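Local structure of G-protein alpha subunit Galpha7 (Naegleria fowleri, 6NE6) at residues I71-E74 against E75-Q78; I106-L109 against W110-P113; E268-K271 against G272-N275; T319-I322 against L323-E326. The protein probably binds and hydrolyses GTP as the alpha subunit of a heterotrimeric G protein, relaying signals from membrane receptors to targets inside the cell. All blocks are in the same frame, centred on the assembly; numbering follows the deposited sequence.

Contact 1 (I71-E74 against E75-Q78). With EDO (1,2-ethanediol), chain E.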
ATOM      1  N   ILE A  71      15.060  22.403 -15.550  1.00 21.61           N
ATOM      2  CA  ILE A  71      14.841  21.392 -16.568  0.73 17.77           C
ATOM      3  C   ILE A  71      15.763  21.669 -17.755  1.00 20.17           C
ATOM      4  O   ILE A  71      16.078  22.824 -18.082  1.00 19.36           O
ATOM      5  CB  ILE A  71      13.347  21.375 -16.941  0.73 20.95           C
ATOM      6  CG1 ILE A  71      12.577  20.656 -15.825  0.73 16.87           C
ATOM      7  CG2 ILE A  71      13.109  20.752 -18.298  0.73 17.57           C
ATOM      8  CD1 ILE A  71      11.063  20.819 -15.888  0.73 21.02           C
ATOM      9  N   SER A  72      16.237  20.588 -18.382  1.00 18.73           N
ATOM     10  CA  SER A  72      17.368  20.696 -19.310  1.00 18.81           C
ATOM     11  C   SER A  72      17.062  21.523 -20.558  1.00 18.16           C
ATOM     12  O   SER A  72      17.967  22.173 -21.092  1.00 19.88           O
ATOM     13  CB  SER A  72      17.834  19.302 -19.728  1.00 18.61           C
ATOM     14  OG  SER A  72      16.876  18.670 -20.554  1.00 19.89           O
ATOM     15  N   THR A  73      15.829  21.487 -21.061  1.00 17.90           N
ATOM     16  CA  THR A  73      15.499  22.111 -22.338  1.00 18.81           C
ATOM     17  C   THR A  73      14.192  22.874 -22.213  1.00 20.23           C
ATOM     18  O   THR A  73      13.351  22.571 -21.363  1.00 20.26           O
ATOM     19  CB  THR A  73      15.352  21.090 -23.482  1.00 18.93           C
ATOM     20  OG1 THR A  73      14.273  20.204 -23.183  1.00 18.30           O
ATOM     21  CG2 THR A  73      16.625  20.275 -23.669  1.00 21.07           C
ATOM     22  N   GLU A  74      14.030  23.874 -23.086  1.00 22.21           N
ATOM     23  CA  GLU A  74      12.769  24.605 -23.130  1.00 22.03           C
ATOM     24  C   GLU A  74      11.625  23.685 -23.527  1.00 21.22           C
ATOM     25  O   GLU A  74      10.503  23.826 -23.031  1.00 22.19           O
ATOM     26  CB  GLU A  74      12.860  25.784 -24.101  1.00 26.01           C
ATOM     27  CG  GLU A  74      11.564  26.581 -24.193  1.00 26.97           C
ATOM     28  CD  GLU A  74      11.224  27.332 -22.904  1.00 42.12           C
ATOM     29  OE1 GLU A  74      12.099  27.450 -22.017  1.00 44.83           O
ATOM     30  OE2 GLU A  74      10.075  27.812 -22.782  1.00 48.06           O
ATOM     31  N   GLU A  75      11.891  22.729 -24.421  1.00 22.77           N
ATOM     32  CA  GLU A  75      10.856  21.773 -24.802  1.00 21.68           C
ATOM     33  C   GLU A  75      10.335  20.995 -23.595  1.00 19.19           C
ATOM     34  O   GLU A  75       9.119  20.858 -23.410  1.00 19.71           O
ATOM     35  CB  GLU A  75      11.395  20.822 -25.869  1.00 25.47           C
ATOM     36  CG  GLU A  75      10.412  19.757 -26.272  1.00 28.76           C
ATOM     37  CD  GLU A  75      11.039  18.686 -27.156  1.00 30.01           C
ATOM     38  OE1 GLU A  75      11.926  19.013 -27.973  1.00 26.44           O
ATOM     39  OE2 GLU A  75      10.643  17.508 -27.022  1.00 26.47           O
ATOM     40  N   ASN A  76      11.238  20.456 -22.764  1.00 18.23           N
ATOM     41  CA  ASN A  76      10.777  19.725 -21.582  1.00 17.18           C
ATOM     42  C   ASN A  76      10.191  20.653 -20.523  1.00 17.04           C
ATOM     43  O   ASN A  76       9.323  20.232 -19.744  1.00 18.27           O
ATOM     44  CB  ASN A  76      11.918  18.897 -20.985  1.00 18.23           C
ATOM     45  CG  ASN A  76      12.074  17.563 -21.665  1.00 17.76           C
ATOM     46  OD1 ASN A  76      11.310  17.227 -22.570  1.00 20.24           O
ATOM     47  ND2 ASN A  76      13.072  16.796 -21.246  1.00 16.10           N
ATOM     48  N   ARG A  77      10.642  21.910 -20.475  1.00 18.47           N
ATOM     49  CA  ARG A  77      10.038  22.847 -19.540  1.00 22.62           C
ATOM     50  C   ARG A  77       8.588  23.125 -19.917  1.00 18.36           C
ATOM     51  O   ARG A  77       7.711  23.173 -19.048  1.00 18.96           O
ATOM     52  CB  ARG A  77      10.828  24.154 -19.496  1.00 21.72           C
ATOM     53  CG  ARG A  77      10.518  24.978 -18.245  1.00 35.74           C
ATOM     54  CD  ARG A  77      11.001  26.413 -18.358  1.00 42.78           C
ATOM     55  NE  ARG A  77      10.412  27.078 -19.516  1.00 48.37           N
ATOM     56  CZ  ARG A  77       9.177  27.570 -19.549  1.00 55.92           C
ATOM     57  NH1 ARG A  77       8.394  27.473 -18.484  1.00 55.27           N
ATOM     58  NH2 ARG A  77       8.724  28.158 -20.650  1.00 56.57           N
ATOM     59  N   GLN A  78       8.320  23.302 -21.208  1.00 19.95           N
ATOM     60  CA  GLN A  78       6.952  23.567 -21.639  1.00 23.14           C
ATOM     61  C   GLN A  78       6.091  22.327 -21.474  1.00 21.74           C
ATOM     62  O   GLN A  78       4.909  22.417 -21.126  1.00 21.66           O
ATOM     63  CB  GLN A  78       6.951  24.052 -23.089  1.00 27.23           C
ATOM     64  CG  GLN A  78       7.564  25.435 -23.252  1.00 38.44           C
ATOM     65  CD  GLN A  78       7.833  25.804 -24.701  1.00 55.03           C
ATOM     66  OE1 GLN A  78       7.828  24.948 -25.588  1.00 61.74           O
ATOM     67  NE2 GLN A  78       8.081  27.085 -24.945  1.00 54.15           N
TER
HETATM   68  C1  EDO E 404      14.775  25.845 -19.818  1.00 51.89           C
HETATM   69  O1  EDO E 404      14.392  26.838 -20.777  1.00 50.96           O
HETATM   70  C2  EDO E 404      16.044  25.149 -20.295  1.00 52.03           C
HETATM   71  O2  EDO E 404      17.103  26.104 -20.407  1.00 50.12           O
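Thr73 is the N-cap of helix 74-89: its OG1 takes the N-H of Asn76 at 3.1 Å, supplying an acceptor to a first-turn amide that has no carbonyl before it in the helix. Threonine suits this place because OG1 branches directly from the beta carbon and so stays close to the main chain, turned toward the amide it caps. Behind it the ordinary pattern begins, with Arg77 N bonded to Thr73 O at 2.9 Å. The helix belongs to the all-helical domain of a G-protein alpha subunit, and this end of it lies at the surface, where charged residues dominate. There Glu74 and Arg77, one turn apart, form a two-pronged salt bridge. Arg77 NE reaches Glu74 OE1 at 3.0 Å, nearly straight at 177°, while Arg77 NH2 meets Glu74 OE2 at a short 2.5 Å. The guanidinium thus offers its NE side, with the carboxylate plane turned 44° against its own. A bend at chi2 of Glu74 (68°) carries the carboxylate onward along the helix, beside the arginine. Arg77 NH1 has a second anionic partner in Glu81, and a 1,2-ethanediol, probably from the crystallisation liquor, bonds through O1 to Glu74 OE1 at 2.7 Å.

Contact 2 (I106-L109 against W110-P113)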
ATOM      1  N   ILE A 106       4.539  12.392 -20.996  1.00 14.18           N
ATOM      2  CA  ILE A 106       4.997  11.911 -19.698  1.00 12.97           C
ATOM      3  C   ILE A 106       6.206  11.002 -19.869  1.00 12.64           C
ATOM      4  O   ILE A 106       7.169  11.086 -19.100  1.00 13.41           O
ATOM      5  CB  ILE A 106       3.848  11.215 -18.950  1.00 16.61           C
ATOM      6  CG1 ILE A 106       2.767  12.245 -18.588  1.00 15.89           C
ATOM      7  CG2 ILE A 106       4.380  10.497 -17.699  1.00 13.48           C
ATOM      8  CD1 ILE A 106       1.451  11.632 -18.088  1.00 19.20           C
ATOM      9  N   ALA A 107       6.180  10.123 -20.882  1.00 14.69           N
ATOM     10  CA  ALA A 107       7.331   9.255 -21.137  1.00 14.86           C
ATOM     11  C   ALA A 107       8.576  10.063 -21.480  1.00 16.61           C
ATOM     12  O   ALA A 107       9.692   9.707 -21.073  1.00 15.38           O
ATOM     13  CB  ALA A 107       7.013   8.270 -22.260  1.00 16.05           C
ATOM     14  N   GLU A 108       8.414  11.149 -22.240  1.00 15.52           N
ATOM     15  CA  GLU A 108       9.570  11.981 -22.538  1.00 15.56           C
ATOM     16  C   GLU A 108      10.088  12.663 -21.273  1.00 14.63           C
ATOM     17  O   GLU A 108      11.305  12.712 -21.038  1.00 19.45           O
ATOM     18  CB  GLU A 108       9.214  12.995 -23.632  1.00 15.93           C
ATOM     19  CG  GLU A 108      10.398  13.693 -24.270  1.00 19.70           C
ATOM     20  CD  GLU A 108      11.367  12.753 -24.993  1.00 18.08           C
ATOM     21  OE1 GLU A 108      10.933  11.747 -25.621  1.00 20.33           O
ATOM     22  OE2 GLU A 108      12.579  13.022 -24.932  1.00 23.24           O
ATOM     23  N   LEU A 109       9.186  13.182 -20.432  1.00 12.59           N
ATOM     24  CA  LEU A 109       9.632  13.809 -19.186  1.00 13.46           C
ATOM     25  C   LEU A 109      10.275  12.811 -18.231  1.00 18.88           C
ATOM     26  O   LEU A 109      11.113  13.194 -17.406  1.00 16.51           O
ATOM     27  CB  LEU A 109       8.466  14.503 -18.483  1.00 16.88           C
ATOM     28  CG  LEU A 109       8.286  16.004 -18.659  1.00 26.95           C
ATOM     29  CD1 LEU A 109       7.335  16.512 -17.577  1.00 29.99           C
ATOM     30  CD2 LEU A 109       9.608  16.758 -18.601  1.00 24.02           C
ATOM     31  N   TRP A 110       9.880  11.540 -18.294  1.00 13.30           N
ATOM     32  CA  TRP A 110      10.514  10.541 -17.439  1.00 13.43           C
ATOM     33  C   TRP A 110      11.994  10.342 -17.773  1.00 14.13           C
ATOM     34  O   TRP A 110      12.718   9.744 -16.967  1.00 17.25           O
ATOM     35  CB  TRP A 110       9.706   9.244 -17.566  1.00 16.30           C
ATOM     36  CG  TRP A 110      10.124   8.027 -16.765  1.00 14.67           C
ATOM     37  CD1 TRP A 110      10.271   6.767 -17.254  1.00 17.70           C
ATOM     38  CD2 TRP A 110      10.379   7.938 -15.348  1.00 15.04           C
ATOM     39  NE1 TRP A 110      10.622   5.899 -16.247  1.00 16.44           N
ATOM     40  CE2 TRP A 110      10.694   6.590 -15.068  1.00 15.86           C
ATOM     41  CE3 TRP A 110      10.379   8.862 -14.297  1.00 14.35           C
ATOM     42  CZ2 TRP A 110      11.005   6.137 -13.777  1.00 16.02           C
ATOM     43  CZ3 TRP A 110      10.697   8.414 -13.011  1.00 12.70           C
ATOM     44  CH2 TRP A 110      11.005   7.061 -12.770  1.00 13.24           C
ATOM     45  N   LYS A 111      12.464  10.864 -18.919  1.00 15.57           N
ATOM     46  CA  LYS A 111      13.881  10.856 -19.285  1.00 14.12           C
ATOM     47  C   LYS A 111      14.628  12.112 -18.841  1.00 17.06           C
ATOM     48  O   LYS A 111      15.861  12.151 -18.958  1.00 18.93           O
ATOM     49  CB  LYS A 111      14.035  10.714 -20.808  1.00 14.08           C
ATOM     50  CG  LYS A 111      13.283   9.535 -21.417  1.00 16.25           C
ATOM     51  CD  LYS A 111      13.387   9.593 -22.945  1.00 22.29           C
ATOM     52  CE  LYS A 111      12.218   8.877 -23.628  1.00 25.54           C
ATOM     53  NZ  LYS A 111      12.161   9.188 -25.104  1.00 25.72           N
ATOM     54  N   GLU A 112      13.923  13.122 -18.333  1.00 13.07           N
ATOM     55  CA  GLU A 112      14.542  14.412 -18.026  1.00 14.37           C
ATOM     56  C   GLU A 112      15.428  14.296 -16.786  1.00 13.48           C
ATOM     57  O   GLU A 112      14.968  13.821 -15.743  1.00 13.14           O
ATOM     58  CB  GLU A 112      13.442  15.467 -17.828  1.00 14.53           C
ATOM     59  CG  GLU A 112      13.849  16.707 -17.062  1.00 17.78           C
ATOM     60  CD  GLU A 112      14.907  17.513 -17.788  1.00 19.08           C
ATOM     61  OE1 GLU A 112      14.868  17.566 -19.036  1.00 18.95           O
ATOM     62  OE2 GLU A 112      15.784  18.089 -17.114  1.00 17.14           O
ATOM     63  N   PRO A 113      16.694  14.707 -16.860  1.00 14.22           N
ATOM     64  CA  PRO A 113      17.586  14.512 -15.702  1.00 16.93           C
ATOM     65  C   PRO A 113      17.094  15.175 -14.425  1.00 15.95           C
ATOM     66  O   PRO A 113      17.245  14.590 -13.342  1.00 15.91           O
ATOM     67  CB  PRO A 113      18.923  15.102 -16.181  1.00 18.30           C
ATOM     68  CG  PRO A 113      18.623  15.842 -17.455  1.00 24.41           C
ATOM     69  CD  PRO A 113      17.418  15.173 -18.050  1.00 15.03           C
TER
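Trp110 N bonds to Ile106 O at 2.9 Å in the i to i+4 pattern; the next two backbone bonds are i to i+3. Lys111 N binds Glu108 O at 3.0 Å, and Glu112 N binds Leu109 O at the same 3.0 Å, completing a type I beta turn from Leu109 to Glu112. In both i to i+3 bonds the donor stands well above the carbonyl plane.

The charged contact lies on the outer side. Lys111 runs out extended, its CG passing Ala107 O at 3.6 Å, and brings NZ to Glu108 OE1 at 2.9 Å, from 42° above the carboxylate plane. Glu108 doubles over beyond CG (chi2 62°), which brings OE1 within range of the ammonium; the long, flexible lysine can span the turn while its ammonium stays near the surface.

The turn joins helix 100-109 to helix 113-120 in the helical domain, and Glu112 is the N-cap of the second helix. Its OE2 accepts from Ala114 N, while OE1 takes Ser72 OG and Asn76 ND2.

Apolar contact is slight within the turn: Leu109 CD2 meets Glu112 CB at 4.1 Å. Leu109 packs on Met57 and Ile61 of helix 39-66 and on Ile83 of helix 74-89. The indole of Trp110 swings away to meet the Phe135 ring and gives its NE1 hydrogen to Asp136.

Contact 3 (E268-K271 against G272-N275); sequences EEYK and GPEN
Tyr270 lays one face of its ring beneath the backbone of Gly272, whose N stands 3.4 Å above the ring plane, over its centre. From there the chain follows the long axis of the side chain outward: Gly272 CA comes within 3.3 Å of Tyr270 CZ, and Gly272 C within 3.3 Å of Tyr270 OH. The carbonyl oxygen of Gly272 lies 3.5 Å from Tyr270 CE2. With CG anti to the backbone N (chi1 175°), the ring leaves its own main chain in the direction the following residues take, which is what allows a tyrosine to pack against a residue only two places on. Glycine fits the site because a side chain here would have to occupy the place of the Tyr270 hydroxyl.

This segment lies in the loop between helix 250-258 and helix 277-291, in the Ras-like, nucleotide-binding half of the G-protein alpha fold. The loop packs on helix 277-291: Tyr270 rests on Ala279 and meets the Phe283 ring edge-to-face, and Pro273 also touches Ala279.

At the far end of the ring the hydroxyl does the polar work, and it suits tyrosine to the place as much as the flat face does. Tyr270 OH donates to Pro273 O at 2.9 Å, lying in the carbonyl plane on a lone pair, with a C=O...O angle of 135°. The acceptor lies at the ring edge, near the ring plane. Proline gives this chain segment a restricted phi, and its CD stands 3.7 Å from Tyr270 OH.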
ATOM      1  N   GLU A 268      17.577   7.844  15.916  1.00 24.41           N
ATOM      2  CA  GLU A 268      18.931   7.992  16.436  1.00 28.91           C
ATOM      3  C   GLU A 268      19.318   6.872  17.390  1.00 26.77           C
ATOM      4  O   GLU A 268      20.512   6.659  17.615  1.00 30.90           O
ATOM      5  CB  GLU A 268      19.072   9.339  17.143  1.00 35.38           C
ATOM      6  CG  GLU A 268      18.949  10.538  16.216  1.00 40.94           C
ATOM      7  CD  GLU A 268      19.350  11.832  16.902  1.00 54.09           C
ATOM      8  OE1 GLU A 268      19.793  11.773  18.068  1.00 57.72           O
ATOM      9  OE2 GLU A 268      19.226  12.907  16.276  1.00 60.02           O
ATOM     10  N   GLU A 269      18.345   6.160  17.964  1.00 27.16           N
ATOM     11  CA  GLU A 269      18.648   5.041  18.844  1.00 32.93           C
ATOM     12  C   GLU A 269      19.106   3.794  18.094  1.00 31.20           C
ATOM     13  O   GLU A 269      19.618   2.868  18.732  1.00 29.63           O
ATOM     14  CB  GLU A 269      17.426   4.702  19.706  1.00 33.66           C
ATOM     15  N   TYR A 270      18.933   3.730  16.772  1.00 26.69           N
ATOM     16  CA  TYR A 270      19.433   2.582  16.022  1.00 24.68           C
ATOM     17  C   TYR A 270      20.952   2.633  15.942  1.00 28.89           C
ATOM     18  O   TYR A 270      21.522   3.549  15.336  1.00 25.50           O
ATOM     19  CB  TYR A 270      18.839   2.525  14.617  1.00 23.07           C
ATOM     20  CG  TYR A 270      19.448   1.403  13.812  1.00 20.48           C
ATOM     21  CD1 TYR A 270      19.194   0.073  14.140  1.00 21.86           C
ATOM     22  CD2 TYR A 270      20.307   1.668  12.759  1.00 21.83           C
ATOM     23  CE1 TYR A 270      19.753  -0.961  13.423  1.00 20.73           C
ATOM     24  CE2 TYR A 270      20.880   0.632  12.023  1.00 22.85           C
ATOM     25  CZ  TYR A 270      20.596  -0.676  12.361  1.00 26.93           C
ATOM     26  OH  TYR A 270      21.171  -1.706  11.653  1.00 26.03           O
ATOM     27  N   LYS A 271      21.604   1.639  16.543  1.00 27.98           N
ATOM     28  CA  LYS A 271      23.056   1.561  16.604  1.00 32.78           C
ATOM     29  C   LYS A 271      23.606   0.377  15.820  1.00 31.47           C
ATOM     30  O   LYS A 271      24.792   0.056  15.950  1.00 33.69           O
ATOM     31  CB  LYS A 271      23.518   1.482  18.062  1.00 35.13           C
ATOM     32  CG  LYS A 271      23.155   2.704  18.898  1.00 35.25           C
ATOM     33  CD  LYS A 271      23.729   3.963  18.273  1.00 43.17           C
ATOM     34  CE  LYS A 271      23.693   5.139  19.236  1.00 51.30           C
ATOM     35  NZ  LYS A 271      24.466   6.300  18.704  1.00 54.19           N
ATOM     36  N   GLY A 272      22.776  -0.278  15.016  1.00 29.89           N
ATOM     37  CA  GLY A 272      23.212  -1.415  14.243  1.00 31.95           C
ATOM     38  C   GLY A 272      24.049  -1.011  13.050  1.00 32.14           C
ATOM     39  O   GLY A 272      24.302   0.173  12.788  1.00 28.53           O
ATOM     40  N   PRO A 273      24.498  -2.016  12.302  1.00 29.02           N
ATOM     41  CA  PRO A 273      25.381  -1.753  11.160  1.00 28.11           C
ATOM     42  C   PRO A 273      24.667  -1.017  10.038  1.00 30.85           C
ATOM     43  O   PRO A 273      23.443  -1.063   9.895  1.00 27.21           O
ATOM     44  CB  PRO A 273      25.808  -3.155  10.704  1.00 30.01           C
ATOM     45  CG  PRO A 273      25.483  -4.062  11.844  1.00 30.38           C
ATOM     46  CD  PRO A 273      24.318  -3.455  12.548  1.00 33.67           C
ATOM     47  N   GLU A 274      25.473  -0.343   9.224  1.00 27.66           N
ATOM     48  CA  GLU A 274      24.995   0.329   8.027  1.00 26.03           C
ATOM     49  C   GLU A 274      24.697  -0.676   6.917  1.00 25.47           C
ATOM     50  O   GLU A 274      25.315  -1.741   6.833  1.00 33.11           O
ATOM     51  CB  GLU A 274      26.040   1.327   7.534  1.00 29.97           C
ATOM     52  CG  GLU A 274      26.407   2.390   8.540  1.00 36.84           C
ATOM     53  CD  GLU A 274      25.286   3.383   8.759  1.00 41.23           C
ATOM     54  OE1 GLU A 274      24.579   3.716   7.782  1.00 34.17           O
ATOM     55  OE2 GLU A 274      25.112   3.827   9.911  1.00 45.46           O
ATOM     56  N   ASN A 275      23.759  -0.306   6.041  1.00 25.93           N
ATOM     57  CA  ASN A 275      23.381  -1.114   4.875  1.00 23.11           C
ATOM     58  C   ASN A 275      23.073  -2.561   5.265  1.00 23.87           C
ATOM     59  O   ASN A 275      23.364  -3.489   4.514  1.00 29.08           O
ATOM     60  CB  ASN A 275      24.470  -1.076   3.790  1.00 24.61           C
ATOM     61  CG  ASN A 275      24.821   0.336   3.357  1.00 33.65           C
ATOM     62  OD1 ASN A 275      24.201   0.895   2.452  1.00 37.79           O
ATOM     63  ND2 ASN A 275      25.821   0.915   4.000  1.00 35.57           N
TER

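Contact 4 (T319-I322 against L323-E326)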
ATOM      1  N   THR A 319      -3.089 -18.227   9.208  1.00 17.67           N
ATOM      2  CA  THR A 319      -4.328 -18.988   9.352  1.00 18.80           C
ATOM      3  C   THR A 319      -4.097 -20.281  10.124  1.00 18.56           C
ATOM      4  O   THR A 319      -4.964 -20.697  10.902  1.00 19.19           O
ATOM      5  CB  THR A 319      -4.975 -19.271   7.992  1.00 18.65           C
ATOM      6  OG1 THR A 319      -4.058 -19.969   7.151  1.00 24.20           O
ATOM      7  CG2 THR A 319      -5.372 -17.954   7.316  1.00 22.96           C
ATOM      8  N   SER A 320      -2.928 -20.900   9.967  1.00 14.91           N
ATOM      9  CA  SER A 320      -2.624 -22.071  10.779  1.00 16.26           C
ATOM     10  C   SER A 320      -2.584 -21.707  12.250  1.00 16.98           C
ATOM     11  O   SER A 320      -3.101 -22.445  13.097  1.00 22.11           O
ATOM     12  CB  SER A 320      -1.290 -22.688  10.357  1.00 21.67           C
ATOM     13  OG  SER A 320      -1.376 -23.222   9.053  1.00 27.97           O
ATOM     14  N   ASP A 321      -1.996 -20.558  12.574  1.00 18.74           N
ATOM     15  CA  ASP A 321      -1.929 -20.168  13.974  1.00 20.52           C
ATOM     16  C   ASP A 321      -3.307 -19.827  14.521  1.00 21.06           C
ATOM     17  O   ASP A 321      -3.613 -20.144  15.677  1.00 21.78           O
ATOM     18  CB  ASP A 321      -0.982 -18.990  14.151  1.00 23.30           C
ATOM     19  CG  ASP A 321      -0.775 -18.660  15.603  1.00 25.54           C
ATOM     20  OD1 ASP A 321      -0.229 -19.515  16.328  1.00 22.02           O
ATOM     21  OD2 ASP A 321      -1.190 -17.570  16.028  1.00 20.33           O
ATOM     22  N   ILE A 322      -4.151 -19.178  13.711  1.00 19.34           N
ATOM     23  CA  ILE A 322      -5.522 -18.911  14.139  1.00 19.24           C
ATOM     24  C   ILE A 322      -6.217 -20.215  14.501  1.00 20.91           C
ATOM     25  O   ILE A 322      -6.880 -20.324  15.541  1.00 22.90           O
ATOM     26  CB  ILE A 322      -6.299 -18.158  13.051  1.00 17.87           C
ATOM     27  CG1 ILE A 322      -5.822 -16.718  12.957  1.00 15.96           C
ATOM     28  CG2 ILE A 322      -7.787 -18.191  13.359  1.00 20.00           C
ATOM     29  CD1 ILE A 322      -6.348 -15.997  11.716  1.00 17.28           C
ATOM     30  N   LEU A 323      -6.070 -21.223  13.648  1.00 21.23           N
ATOM     31  CA  LEU A 323      -6.707 -22.509  13.915  1.00 23.34           C
ATOM     32  C   LEU A 323      -6.145 -23.145  15.175  1.00 22.46           C
ATOM     33  O   LEU A 323      -6.885 -23.773  15.944  1.00 28.35           O
ATOM     34  CB  LEU A 323      -6.538 -23.447  12.723  1.00 22.79           C
ATOM     35  CG  LEU A 323      -7.389 -23.132  11.488  1.00 25.81           C
ATOM     36  CD1 LEU A 323      -7.225 -24.208  10.442  1.00 31.91           C
ATOM     37  CD2 LEU A 323      -8.855 -22.988  11.899  1.00 27.29           C
ATOM     38  N   SER A 324      -4.843 -22.981  15.415  1.00 25.09           N
ATOM     39  CA  SER A 324      -4.242 -23.616  16.586  1.00 26.77           C
ATOM     40  C   SER A 324      -4.748 -22.994  17.881  1.00 29.87           C
ATOM     41  O   SER A 324      -4.820 -23.679  18.906  1.00 37.66           O
ATOM     42  CB  SER A 324      -2.713 -23.545  16.509  1.00 29.29           C
ATOM     43  OG  SER A 324      -2.231 -22.264  16.869  1.00 34.78           O
ATOM     44  N   ALA A 325      -5.124 -21.716  17.852  1.00 27.03           N
ATOM     45  CA  ALA A 325      -5.666 -21.023  19.016  1.00 33.77           C
ATOM     46  C   ALA A 325      -7.160 -21.253  19.217  1.00 34.32           C
ATOM     47  O   ALA A 325      -7.677 -20.911  20.284  1.00 29.68           O
ATOM     48  CB  ALA A 325      -5.400 -19.520  18.896  1.00 33.35           C
ATOM     49  N   GLU A 326      -7.851 -21.830  18.230  1.00 36.18           N
ATOM     50  CA  GLU A 326      -9.301 -21.989  18.313  1.00 38.55           C
ATOM     51  C   GLU A 326      -9.708 -22.797  19.542  1.00 34.13           C
ATOM     52  O   GLU A 326     -10.683 -22.456  20.222  1.00 34.59           O
ATOM     53  CB  GLU A 326      -9.815 -22.650  17.032  1.00 51.11           C
ATOM     54  CG  GLU A 326     -11.318 -22.865  16.957  1.00 59.85           C
ATOM     55  CD  GLU A 326     -11.762 -23.298  15.566  1.00 67.41           C
ATOM     56  OE1 GLU A 326     -11.415 -22.603  14.587  1.00 67.43           O
ATOM     57  OE2 GLU A 326     -12.445 -24.338  15.447  1.00 73.38           O
TER
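Asp321 and Ser324 lie one helical turn apart, and it is the serine that turns back: Ser324 OG donates to Asp321 O at 2.8 Å. With chi1 at 78° the Ser324 hydroxyl folds back over its own main chain toward the preceding turn. The carboxylate stands farther off, with Asp321 OD1 3.4 Å from Ser324 OG. Asp321 O is shared, since Ala325 N also donates to it at 3.1 Å, and two donors thus grip one carbonyl. Serine suits such an exposed helix position because its short side chain can bond its hydroxyl to the carbonyl three residues earlier. Asp321 itself extends with CG anti to N (chi1 -174°), which sends its OD2 away to a salt bridge with Arg298 and a hydrogen bond from Tyr244.

These residues belong to helix 308-326, the C-terminal helix of the Ras-like domain, which packs across the central sheet; in related alpha subunits this helix leads to the tail that engages the receptor. The Ile322 side chain packs on Lys10, Ile12 and Tyr244 of the sheet. Leu323 points to another part of the circumference, onto Phe170, Leu173 and Phe175, and its CG rides 3.5 Å from Thr319 O, the carbonyl that also accepts Leu323 N at 3.0 Å. Thr319 touches Phe168 and Phe170 of strand 163-170 and Ile12 of strand 10-16. Farther along, Ala325 turns its small methyl against Leu242, and its N makes a second, weak bond to Ile322 O at 3.2 Å.

How the contacts relate
Contacts 1 and 2 sit together in the helical domain, their centres about 10 Å apart, and touch where the start of helix 74-89 meets the turn after helix 100-109. Each pairs a helix N-cap with an i to i+3 salt bridge, but contact 1 is a surface contact, whereas in contact 2 Ile106, Leu109 and Glu112 are buried. Contacts 3 and 4 belong to the Ras-like half, contain no salt bridge across their segments and are partly buried, through Tyr270 in contact 3 and Thr319 and Ile322 in contact 4. Contact 3 relies on an aromatic face and one hydroxyl in an irregular loop, contact 4 on regular helix backbone lying against the central sheet.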